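Local coordinates for protein saframycin Mx1 synthetase B (Legionella pneumophila subsp. pneumophila, PDB 3KXW) that belongs to the AMP-binding enzymes of the ANL superfamily, with a large AMP-binding region followed by a smaller C-terminal one, at residues S29-F32 / L37-T40; Q80-C85 / A92-P97; F212-P217 / P267-D272; G225-P230 / A237-P242. All coordinates share one frame; numbering follows the deposited sequence.

Contact 1: S29-F32 / L37-T40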
# COMPACT_ATOMS: atom_id res chain seq x y z
N SER A 29 -0.33 16.95 -15.55
CA SER A 29 -0.41 16.48 -14.17
C SER A 29 -0.27 14.96 -14.07
O SER A 29 0.69 14.45 -13.51
CB SER A 29 -1.74 16.95 -13.55
OG SER A 29 -1.91 16.41 -12.26
N CYS A 30 -1.24 14.25 -14.63
CA CYS A 30 -1.31 12.80 -14.45
C CYS A 30 -1.26 12.08 -15.78
O CYS A 30 -1.98 12.45 -16.72
CB CYS A 30 -2.61 12.42 -13.73
SG CYS A 30 -2.62 12.90 -11.98
N THR A 31 -0.43 11.06 -15.86
CA THR A 31 -0.35 10.21 -17.03
C THR A 31 -0.56 8.77 -16.60
O THR A 31 0.11 8.28 -15.68
CB THR A 31 1.02 10.32 -17.75
OG1 THR A 31 1.22 11.65 -18.26
CG2 THR A 31 1.13 9.30 -18.91
N PHE A 32 -1.47 8.08 -17.28
CA PHE A 32 -1.70 6.66 -17.02
C PHE A 32 -1.35 5.81 -18.26
O PHE A 32 -1.71 6.17 -19.39
CB PHE A 32 -3.13 6.41 -16.52
CG PHE A 32 -3.32 5.07 -15.90
CD1 PHE A 32 -2.98 4.85 -14.58
CD2 PHE A 32 -3.81 4.01 -16.66
CE1 PHE A 32 -3.13 3.60 -14.00
CE2 PHE A 32 -3.97 2.75 -16.10
CZ PHE A 32 -3.63 2.55 -14.77
N LEU A 37 -0.07 2.29 -24.52
CA LEU A 37 -1.00 3.41 -24.63
C LEU A 37 -0.72 4.44 -23.53
O LEU A 37 -0.30 4.09 -22.43
CB LEU A 37 -2.45 2.92 -24.54
CG LEU A 37 -2.92 1.90 -25.58
CD1 LEU A 37 -4.28 1.32 -25.18
CD2 LEU A 37 -2.98 2.55 -26.96
N GLU A 38 -0.97 5.71 -23.86
CA GLU A 38 -0.71 6.84 -22.98
C GLU A 38 -1.95 7.73 -22.90
O GLU A 38 -2.52 8.06 -23.94
CB GLU A 38 0.41 7.70 -23.58
CG GLU A 38 1.72 7.77 -22.83
CD GLU A 38 2.46 9.09 -23.09
OE1 GLU A 38 2.00 9.86 -23.96
OE2 GLU A 38 3.48 9.36 -22.42
N GLU A 39 -2.37 8.10 -21.70
CA GLU A 39 -3.38 9.14 -21.54
C GLU A 39 -2.95 10.11 -20.45
O GLU A 39 -2.55 9.71 -19.35
CB GLU A 39 -4.75 8.57 -21.22
CG GLU A 39 -5.88 9.56 -21.48
CD GLU A 39 -7.23 9.03 -21.02
OE1 GLU A 39 -7.40 7.79 -20.96
OE2 GLU A 39 -8.12 9.87 -20.72
N THR A 40 -3.05 11.40 -20.76
CA THR A 40 -2.52 12.44 -19.89
C THR A 40 -3.61 13.47 -19.59
O THR A 40 -4.45 13.74 -20.43
CB THR A 40 -1.30 13.13 -20.56
OG1 THR A 40 -0.17 12.25 -20.50
CG2 THR A 40 -0.91 14.44 -19.84
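Thr-31 and Thr-40 take nearly the same first torsion, chi1 -64° and -74°, which sets each OG1 beside its own backbone N and each methyl anti to it. On facing strands this brings the two hydroxyls together. Thr-31 OG1 and Thr-40 OG1 are 2.7 Å apart and hydrogen-bonded; either could be the donor. The side chains cross at a slant, and Thr-31 CG2 lies 3.6 Å from Thr-40 OG1.

The two threonines form a non-hydrogen-bonded antiparallel pair. The next pair, Phe-32 with Glu-39, is hydrogen-bonded both ways. Phe-32 N donates to Glu-39 O at 2.8 Å, and Glu-39 N returns a bond to Phe-32 O at 3.1 Å. Glu-39 O also receives a CA-H...O contact from Thr-31 CA at 3.2 Å, so this oxygen takes one N-H bond and one weaker CA-H contact from the facing strand.

The ring of Phe-32 leads away from Glu-39 and packs on Leu-76 and Met-239. Glu-38 OE2 is hydrogen-bonded to Tyr-259 OH. Ser-29 and Cys-30 both face Met-41, which makes a classic beta bulge. The whole is a beta hairpin at one margin of a mixed four-stranded sheet.

Contact 2: Q80-C85 / A92-P97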
# COMPACT_ATOMS: atom_id res chain seq x y z
N GLN A 80 -10.08 11.47 -11.24
CA GLN A 80 -11.10 12.50 -11.49
C GLN A 80 -12.25 12.38 -10.48
O GLN A 80 -12.74 13.39 -9.96
CB GLN A 80 -11.66 12.34 -12.91
CG GLN A 80 -10.60 12.56 -14.01
CD GLN A 80 -10.99 11.95 -15.33
OE1 GLN A 80 -12.11 11.48 -15.51
NE2 GLN A 80 -10.05 11.92 -16.27
N ALA A 81 -12.70 11.16 -10.22
CA ALA A 81 -13.85 10.93 -9.33
C ALA A 81 -13.51 11.32 -7.90
O ALA A 81 -14.31 11.94 -7.21
CB ALA A 81 -14.33 9.45 -9.40
N PHE A 82 -12.29 10.98 -7.47
CA PHE A 82 -11.82 11.32 -6.13
C PHE A 82 -11.82 12.85 -5.95
O PHE A 82 -12.35 13.37 -4.96
CB PHE A 82 -10.42 10.74 -5.90
CG PHE A 82 -9.90 10.91 -4.48
CD1 PHE A 82 -10.11 9.92 -3.53
CD2 PHE A 82 -9.21 12.05 -4.10
CE1 PHE A 82 -9.64 10.06 -2.21
CE2 PHE A 82 -8.73 12.21 -2.78
CZ PHE A 82 -8.95 11.21 -1.84
N LEU A 83 -11.24 13.59 -6.89
CA LEU A 83 -11.22 15.03 -6.73
C LEU A 83 -12.66 15.58 -6.82
O LEU A 83 -13.03 16.52 -6.12
CB LEU A 83 -10.35 15.69 -7.80
CG LEU A 83 -8.85 15.53 -7.58
CD1 LEU A 83 -8.12 16.22 -8.70
CD2 LEU A 83 -8.47 16.18 -6.27
N GLY A 84 -13.45 14.99 -7.71
CA GLY A 84 -14.83 15.41 -7.88
C GLY A 84 -15.58 15.29 -6.55
O GLY A 84 -16.36 16.17 -6.19
N CYS A 85 -15.30 14.23 -5.79
CA CYS A 85 -15.90 14.09 -4.45
C CYS A 85 -15.47 15.23 -3.55
O CYS A 85 -16.29 15.83 -2.86
CB CYS A 85 -15.52 12.77 -3.77
SG CYS A 85 -16.28 11.33 -4.50
N ALA A 92 -14.83 10.90 0.08
CA ALA A 92 -14.55 9.87 -0.91
C ALA A 92 -14.27 8.55 -0.22
O ALA A 92 -13.57 8.51 0.78
CB ALA A 92 -13.36 10.28 -1.80
N VAL A 93 -14.81 7.46 -0.78
CA VAL A 93 -14.55 6.12 -0.25
C VAL A 93 -14.14 5.18 -1.37
O VAL A 93 -14.97 4.51 -1.99
CB VAL A 93 -15.78 5.53 0.53
CG1 VAL A 93 -15.39 4.18 1.16
CG2 VAL A 93 -16.29 6.52 1.60
N PRO A 94 -12.83 5.12 -1.64
CA PRO A 94 -12.29 4.26 -2.70
C PRO A 94 -12.30 2.78 -2.36
O PRO A 94 -11.90 2.42 -1.25
CB PRO A 94 -10.83 4.72 -2.82
CG PRO A 94 -10.76 6.05 -2.21
CD PRO A 94 -11.81 6.02 -1.09
N ILE A 95 -12.71 1.93 -3.30
CA ILE A 95 -12.62 0.48 -3.10
C ILE A 95 -12.15 -0.22 -4.37
O ILE A 95 -12.43 0.23 -5.48
CB ILE A 95 -13.98 -0.14 -2.66
CG1 ILE A 95 -15.01 -0.04 -3.79
CG2 ILE A 95 -14.50 0.51 -1.40
CD1 ILE A 95 -16.34 -0.82 -3.51
N TYR A 96 -11.43 -1.33 -4.19
CA TYR A 96 -11.08 -2.24 -5.29
C TYR A 96 -12.35 -2.79 -5.91
O TYR A 96 -13.28 -3.14 -5.19
CB TYR A 96 -10.31 -3.45 -4.74
CG TYR A 96 -8.94 -3.17 -4.16
CD1 TYR A 96 -7.79 -3.24 -4.97
CD2 TYR A 96 -8.77 -2.88 -2.80
CE1 TYR A 96 -6.52 -3.00 -4.44
CE2 TYR A 96 -7.49 -2.63 -2.27
CZ TYR A 96 -6.38 -2.69 -3.10
OH TYR A 96 -5.13 -2.43 -2.58
N PRO A 97 -12.41 -2.87 -7.24
CA PRO A 97 -13.56 -3.53 -7.85
C PRO A 97 -13.72 -4.95 -7.28
O PRO A 97 -12.71 -5.66 -7.14
CB PRO A 97 -13.19 -3.55 -9.34
CG PRO A 97 -12.37 -2.32 -9.51
CD PRO A 97 -11.54 -2.22 -8.24
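Helix 80-85 and strand 92-95 run nearly antiparallel, at 159° with axes 8.6 Å apart, and come closest in backbone where Cys-85 meets Ala-92. This is the return leg of a beta-alpha-beta crossover. Strand 67-71 leads into helix 76-87, and strand 91-95 comes back parallel to the first strand.

Alternation along the strand decides which residues meet the helix. Ala-92 and Pro-94 point to it, while Val-93 points the other way and packs with Ile-95 on Ile-110 of helix 101-114. The strand therefore has a helix on each face.

Three apolar contacts carry the packing, and no hydrogen bond crosses it. Phe-82 has CG anti to its backbone N (chi1 -173°), which swings the ring toward the strand although the side chain does not set out in that direction. The CD1-CE1 side of the ring then meets the methyl of Ala-92 at a slant. Pro-94 CG comes to the ring edge, near the ring plane, 4.1 Å from Phe-82 CD1. The Phe-82 ring also makes an edge-to-face contact with Phe-171.

Cys-85, one helical turn on, covers Ala-92 from another side. Its CB is 3.8 Å from Ala-92 CB. The Cys-85 side chain also touches Val-68 and Leu-70 of strand 67-71. The methyl carbon CB of Ala-92 is 3.7 Å from both CD1 and CE1 of Phe-82, and 4.1 Å from Cys-85 SG.

Contact 3: F212-P217 / P267-D272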
# COMPACT_ATOMS: atom_id res chain seq x y z
N PHE A 212 7.02 8.13 -10.66
CA PHE A 212 6.39 7.00 -11.33
C PHE A 212 5.76 6.08 -10.29
O PHE A 212 6.34 5.87 -9.22
CB PHE A 212 7.36 6.20 -12.21
CG PHE A 212 6.68 5.13 -12.98
CD1 PHE A 212 6.12 5.41 -14.22
CD2 PHE A 212 6.44 3.88 -12.40
CE1 PHE A 212 5.42 4.44 -14.91
CE2 PHE A 212 5.73 2.92 -13.08
CZ PHE A 212 5.21 3.19 -14.34
N SER A 213 4.59 5.54 -10.57
CA SER A 213 3.99 4.61 -9.64
C SER A 213 3.19 3.52 -10.31
O SER A 213 2.41 3.80 -11.21
CB SER A 213 3.10 5.36 -8.66
OG SER A 213 2.57 4.47 -7.68
N TRP A 214 3.37 2.28 -9.87
CA TRP A 214 2.41 1.21 -10.21
C TRP A 214 1.56 0.84 -9.00
O TRP A 214 0.76 -0.09 -9.08
CB TRP A 214 3.12 -0.06 -10.72
CG TRP A 214 4.18 -0.58 -9.76
CD1 TRP A 214 5.51 -0.32 -9.81
CD2 TRP A 214 3.97 -1.43 -8.61
NE1 TRP A 214 6.16 -0.94 -8.77
CE2 TRP A 214 5.24 -1.63 -8.02
CE3 TRP A 214 2.86 -2.03 -8.04
CZ2 TRP A 214 5.41 -2.39 -6.87
CZ3 TRP A 214 3.03 -2.81 -6.89
CH2 TRP A 214 4.30 -2.98 -6.32
N LEU A 215 1.74 1.56 -7.90
CA LEU A 215 1.14 1.16 -6.61
C LEU A 215 -0.38 1.24 -6.57
O LEU A 215 -0.98 2.10 -7.21
CB LEU A 215 1.72 1.99 -5.45
CG LEU A 215 3.23 1.94 -5.22
CD1 LEU A 215 3.62 2.87 -4.06
CD2 LEU A 215 3.74 0.49 -4.99
N PRO A 216 -1.01 0.32 -5.84
CA PRO A 216 -2.47 0.34 -5.73
C PRO A 216 -2.95 1.74 -5.29
O PRO A 216 -2.51 2.20 -4.24
CB PRO A 216 -2.78 -0.66 -4.61
CG PRO A 216 -1.57 -1.53 -4.50
CD PRO A 216 -0.39 -0.81 -5.12
N PRO A 217 -3.83 2.39 -6.07
CA PRO A 217 -4.37 3.69 -5.64
C PRO A 217 -5.38 3.52 -4.49
O PRO A 217 -5.87 4.52 -3.99
CB PRO A 217 -5.08 4.23 -6.89
CG PRO A 217 -5.16 3.13 -7.87
CD PRO A 217 -4.41 1.93 -7.34
N PRO A 267 6.47 -1.32 -1.45
CA PRO A 267 6.87 -2.18 -0.33
C PRO A 267 8.12 -2.96 -0.70
O PRO A 267 8.42 -3.16 -1.87
CB PRO A 267 5.68 -3.15 -0.16
CG PRO A 267 4.54 -2.48 -0.86
CD PRO A 267 5.18 -1.74 -2.02
N ASN A 268 8.83 -3.41 0.32
CA ASN A 268 10.09 -4.12 0.14
C ASN A 268 10.01 -5.28 -0.87
O ASN A 268 10.90 -5.45 -1.69
CB ASN A 268 10.50 -4.66 1.50
CG ASN A 268 11.88 -5.27 1.50
OD1 ASN A 268 12.87 -4.56 1.61
ND2 ASN A 268 11.94 -6.59 1.41
N PHE A 269 8.94 -6.07 -0.83
CA PHE A 269 8.86 -7.26 -1.69
C PHE A 269 9.10 -6.98 -3.19
O PHE A 269 9.60 -7.84 -3.93
CB PHE A 269 7.50 -7.97 -1.54
CG PHE A 269 6.45 -7.43 -2.46
CD1 PHE A 269 6.31 -7.94 -3.74
CD2 PHE A 269 5.62 -6.38 -2.05
CE1 PHE A 269 5.37 -7.43 -4.61
CE2 PHE A 269 4.68 -5.87 -2.93
CZ PHE A 269 4.56 -6.40 -4.20
N ALA A 270 8.72 -5.79 -3.65
CA ALA A 270 8.72 -5.55 -5.10
C ALA A 270 10.14 -5.47 -5.67
O ALA A 270 10.37 -5.78 -6.86
CB ALA A 270 7.90 -4.29 -5.45
N TYR A 271 11.10 -5.08 -4.83
CA TYR A 271 12.49 -5.07 -5.26
C TYR A 271 12.99 -6.53 -5.46
O TYR A 271 13.66 -6.84 -6.44
CB TYR A 271 13.36 -4.23 -4.29
CG TYR A 271 12.96 -2.75 -4.26
CD1 TYR A 271 13.27 -1.91 -5.31
CD2 TYR A 271 12.25 -2.23 -3.19
CE1 TYR A 271 12.89 -0.56 -5.32
CE2 TYR A 271 11.86 -0.89 -3.17
CZ TYR A 271 12.18 -0.06 -4.24
OH TYR A 271 11.81 1.25 -4.23
N ASP A 272 12.61 -7.42 -4.55
CA ASP A 272 12.95 -8.82 -4.69
C ASP A 272 12.28 -9.40 -5.91
O ASP A 272 12.85 -10.25 -6.59
CB ASP A 272 12.48 -9.62 -3.48
CG ASP A 272 13.37 -9.41 -2.27
OD1 ASP A 272 14.61 -9.50 -2.41
OD2 ASP A 272 12.82 -9.15 -1.20
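Leu-215 N donates to Ser-213 OG at 3.0 Å, with an angle of 152° at the hydrogen. This is an ST turn, and it turns the chain as it leaves strand 210-213. Trp-214 lies in the bend, and Leu-215 follows it; both side chains reach segment 267-272.

Trp-214 carries its indole between the backbone N and the carbonyl carbon (chi1 54°). From there the six-membered ring extends to the start of the helix. Ala-270 CB comes to the ring edge, near its plane, only 3.4 Å from Trp-214 CZ2, so the fit is tight. Phe-269 CZ is 4.0 Å from Trp-214 CH2, and the two side chains meet at a slant. Ala-270 CB also sits above the centre of the Phe-269 ring.

Leu-215 CD2 lies 3.6 Å above one face of the Trp-214 ring, toward its rim, and it is 4.0 Å from Pro-267 CD.

Trp-214 also stacks on Phe-245 and meets Trp-252 edge to face. Tyr-530 of helix 515-533 touches both Trp-214 and Phe-269. The contact thus joins the turn after strand 210-213 to Pro-267 and the first part of helix 269-277, which follow strand 263-266 of another sheet. The side chain of Leu-215 is about 7 Å from the bound 5'-O-[(S)-(dodecanoyloxy)(hydroxy)phosphoryl]adenosine; the C-terminal ends of parallel strands are where alpha/beta folds commonly build their sites.

Contact 4: G225-P230 / A237-P242. With 1ZZ (5'-O-[(S)-(dodecanoyloxy)(hydroxy)phosphoryl]adenosine), chain B.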
# COMPACT_ATOMS: atom_id res chain seq x y z
N GLY A 225 0.88 9.32 -1.40
CA GLY A 225 2.23 9.55 -1.86
C GLY A 225 2.35 9.80 -3.35
O GLY A 225 3.01 10.75 -3.76
N CYS A 226 1.75 8.96 -4.17
CA CYS A 226 2.10 8.96 -5.59
C CYS A 226 1.08 9.66 -6.50
O CYS A 226 1.32 9.82 -7.69
CB CYS A 226 2.36 7.54 -6.07
SG CYS A 226 3.68 6.75 -5.13
N ILE A 227 -0.05 10.09 -5.94
CA ILE A 227 -1.05 10.81 -6.75
C ILE A 227 -1.36 12.19 -6.15
O ILE A 227 -1.21 13.21 -6.82
CB ILE A 227 -2.37 10.01 -6.91
CG1 ILE A 227 -2.14 8.68 -7.61
CG2 ILE A 227 -3.41 10.84 -7.71
CD1 ILE A 227 -3.32 7.74 -7.60
N LEU A 228 -1.77 12.21 -4.89
CA LEU A 228 -2.18 13.46 -4.27
C LEU A 228 -1.01 14.40 -4.02
O LEU A 228 -1.14 15.61 -4.23
CB LEU A 228 -3.01 13.22 -3.01
CG LEU A 228 -4.28 12.38 -3.25
CD1 LEU A 228 -5.01 12.20 -1.93
CD2 LEU A 228 -5.22 12.98 -4.33
N THR A 229 0.13 13.85 -3.61
CA THR A 229 1.31 14.70 -3.44
C THR A 229 1.75 15.42 -4.74
O THR A 229 1.98 16.62 -4.72
CB THR A 229 2.49 13.95 -2.78
OG1 THR A 229 2.07 13.47 -1.49
CG2 THR A 229 3.68 14.88 -2.60
N PRO A 230 1.91 14.67 -5.84
CA PRO A 230 2.27 15.35 -7.10
C PRO A 230 1.23 16.38 -7.55
O PRO A 230 1.58 17.46 -8.02
CB PRO A 230 2.33 14.21 -8.14
CG PRO A 230 2.22 12.95 -7.40
CD PRO A 230 1.89 13.20 -5.96
N ALA A 237 2.79 12.95 -12.27
CA ALA A 237 2.63 11.58 -11.77
C ALA A 237 2.46 10.69 -12.99
O ALA A 237 1.55 10.91 -13.81
CB ALA A 237 1.39 11.50 -10.85
N ILE A 238 3.33 9.70 -13.15
CA ILE A 238 3.21 8.78 -14.28
C ILE A 238 2.92 7.41 -13.74
O ILE A 238 3.64 6.93 -12.86
CB ILE A 238 4.55 8.68 -15.10
CG1 ILE A 238 5.10 10.08 -15.42
CG2 ILE A 238 4.34 7.80 -16.36
CD1 ILE A 238 4.33 10.82 -16.39
N MSE A 239 1.86 6.76 -14.23
CA MSE A 239 1.35 5.58 -13.53
C MSE A 239 0.96 4.40 -14.42
O MSE A 239 0.64 4.56 -15.59
CB MSE A 239 0.13 5.97 -12.69
CG MSE A 239 0.43 6.97 -11.58
SE MSE A 239 -1.25 7.84 -11.05
CE MSE A 239 -1.48 8.99 -12.64
N MSE A 240 0.98 3.22 -13.83
CA MSE A 240 0.34 2.06 -14.42
C MSE A 240 -0.29 1.25 -13.30
O MSE A 240 -0.12 1.57 -12.11
CB MSE A 240 1.35 1.21 -15.18
CG MSE A 240 2.36 0.51 -14.29
SE MSE A 240 3.68 -0.48 -15.36
CE MSE A 240 4.79 -1.12 -13.89
N SER A 241 -1.01 0.19 -13.66
CA SER A 241 -1.68 -0.62 -12.65
C SER A 241 -0.76 -1.66 -12.00
O SER A 241 0.23 -2.07 -12.58
CB SER A 241 -2.87 -1.34 -13.28
OG SER A 241 -2.41 -2.33 -14.19
N PRO A 242 -1.11 -2.10 -10.79
CA PRO A 242 -0.30 -3.16 -10.18
C PRO A 242 -0.33 -4.42 -11.03
O PRO A 242 0.68 -5.13 -11.07
CB PRO A 242 -1.00 -3.40 -8.83
CG PRO A 242 -1.65 -2.11 -8.53
CD PRO A 242 -2.15 -1.61 -9.87
P 1ZZ B . -1.01 0.97 6.14
C1 1ZZ B . 6.06 10.04 -2.90
N1 1ZZ B . 4.88 -0.70 8.07
O1 1ZZ B . 1.96 1.11 4.82
C2 1ZZ B . 6.00 8.74 -2.09
N2 1ZZ B . 6.14 0.88 7.10
O2 1ZZ B . -0.11 2.09 5.31
C3 1ZZ B . 6.02 9.00 -0.58
N3 1ZZ B . 6.84 -2.11 9.11
O3 1ZZ B . -1.95 1.67 7.00
C4 1ZZ B . 5.54 7.77 0.19
N4 1ZZ B . 8.99 -1.17 8.56
O4 1ZZ B . -1.80 0.06 5.06
C5 1ZZ B . 5.95 7.79 1.68
N5 1ZZ B . 9.32 0.81 7.37
O5 1ZZ B . -0.04 -0.05 7.03
C6 1ZZ B . 5.52 6.46 2.31
O6 1ZZ B . 2.47 -1.18 7.73
C7 1ZZ B . 5.91 6.06 3.76
O7 1ZZ B . 3.01 -2.02 10.46
C8 1ZZ B . 5.56 4.66 4.28
O8 1ZZ B . 1.61 -0.01 10.84
C9 1ZZ B . 4.10 4.64 4.76
C10 1ZZ B . 3.41 3.26 4.64
C11 1ZZ B . 1.89 3.46 4.89
C12 1ZZ B . 1.30 2.16 5.46
C13 1ZZ B . 0.91 0.46 7.94
C14 1ZZ B . 1.62 -0.59 8.52
C15 1ZZ B . 2.43 -0.16 9.80
C16 1ZZ B . 3.35 -1.09 9.95
C17 1ZZ B . 3.73 -1.31 8.56
C18 1ZZ B . 4.92 0.52 7.28
C19 1ZZ B . 6.99 -0.15 7.77
C20 1ZZ B . 6.25 -1.03 8.37
C21 1ZZ B . 8.14 -2.22 9.17
C22 1ZZ B . 8.50 -0.23 7.93
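The methyl of Ala-237 butts against the helix, where Pro-230 and the carbonyl of Cys-226 both meet it. Its CB is 3.8 Å from Pro-230 CG and 3.6 Å from Cys-226 O. That oxygen is buried and has no hydrogen-bonding partner in the model. The residue four places on is Pro-230, which has no N-H to offer, and the helix is kinked there. A wider pi-type turn spans residues 225-228.

The second tight point is Ile-227 with Met-239, a selenomethionine in the model. The side chains cross at about a right angle. Met-239 SE lies 3.7 Å from Ile-227 CG1 and 4.0 Å from Ile-227 CD1. The selenomethionine chain bends at chi3 (-73°), and selenium is the atom that touches.

Beyond Met-239 the packing gives out. Met-240, Ser-241 and Pro-242 do not touch segment 225-230. Ser-241 instead caps a new helix, with its OG bonded to Ser-244 N. There is no solvent side at the points of contact, where every touching residue is buried. At the other end of the helical segment Gly-225, a residue of the ligand pocket, meets the ligand: Gly-225 O is 3.2 Å from C1, the end of the dodecanoyl chain of the bound 5'-O-[(S)-(dodecanoyloxy)(hydroxy)phosphoryl]adenosine.

Strand 210-213, helix 220-233 and strand 236-239 form a beta-alpha-beta unit. This contact packs its helix on its second strand, nearly antiparallel (152° for the short segments). That strand runs between strands 28-34 and 210-213. Leu-228 carries the helix on to Leu-192 and Leu-196 of helix 189-202.

From the N terminus, contact 1 closes a short hairpin loop and contact 2 then closes the end of a beta-alpha-beta unit. Both are finished before segment 212-217 opens contact 3. Contact 3 spans about fifty residues, and contact 4 opens and closes within that span. No two contacts cross. Contacts 1, 3 and 4 reach one sheet, in which strand 236-239 is flanked by strands 28-34 and 210-213. Contact 2 belongs to another sheet. Its Phe-82 packs on Leu-228 of contact 4, and its Tyr-96 packs on Pro-216 of contact 3. Segment 267-272 of contact 3 follows strand 263-266, an outer strand of a third sheet.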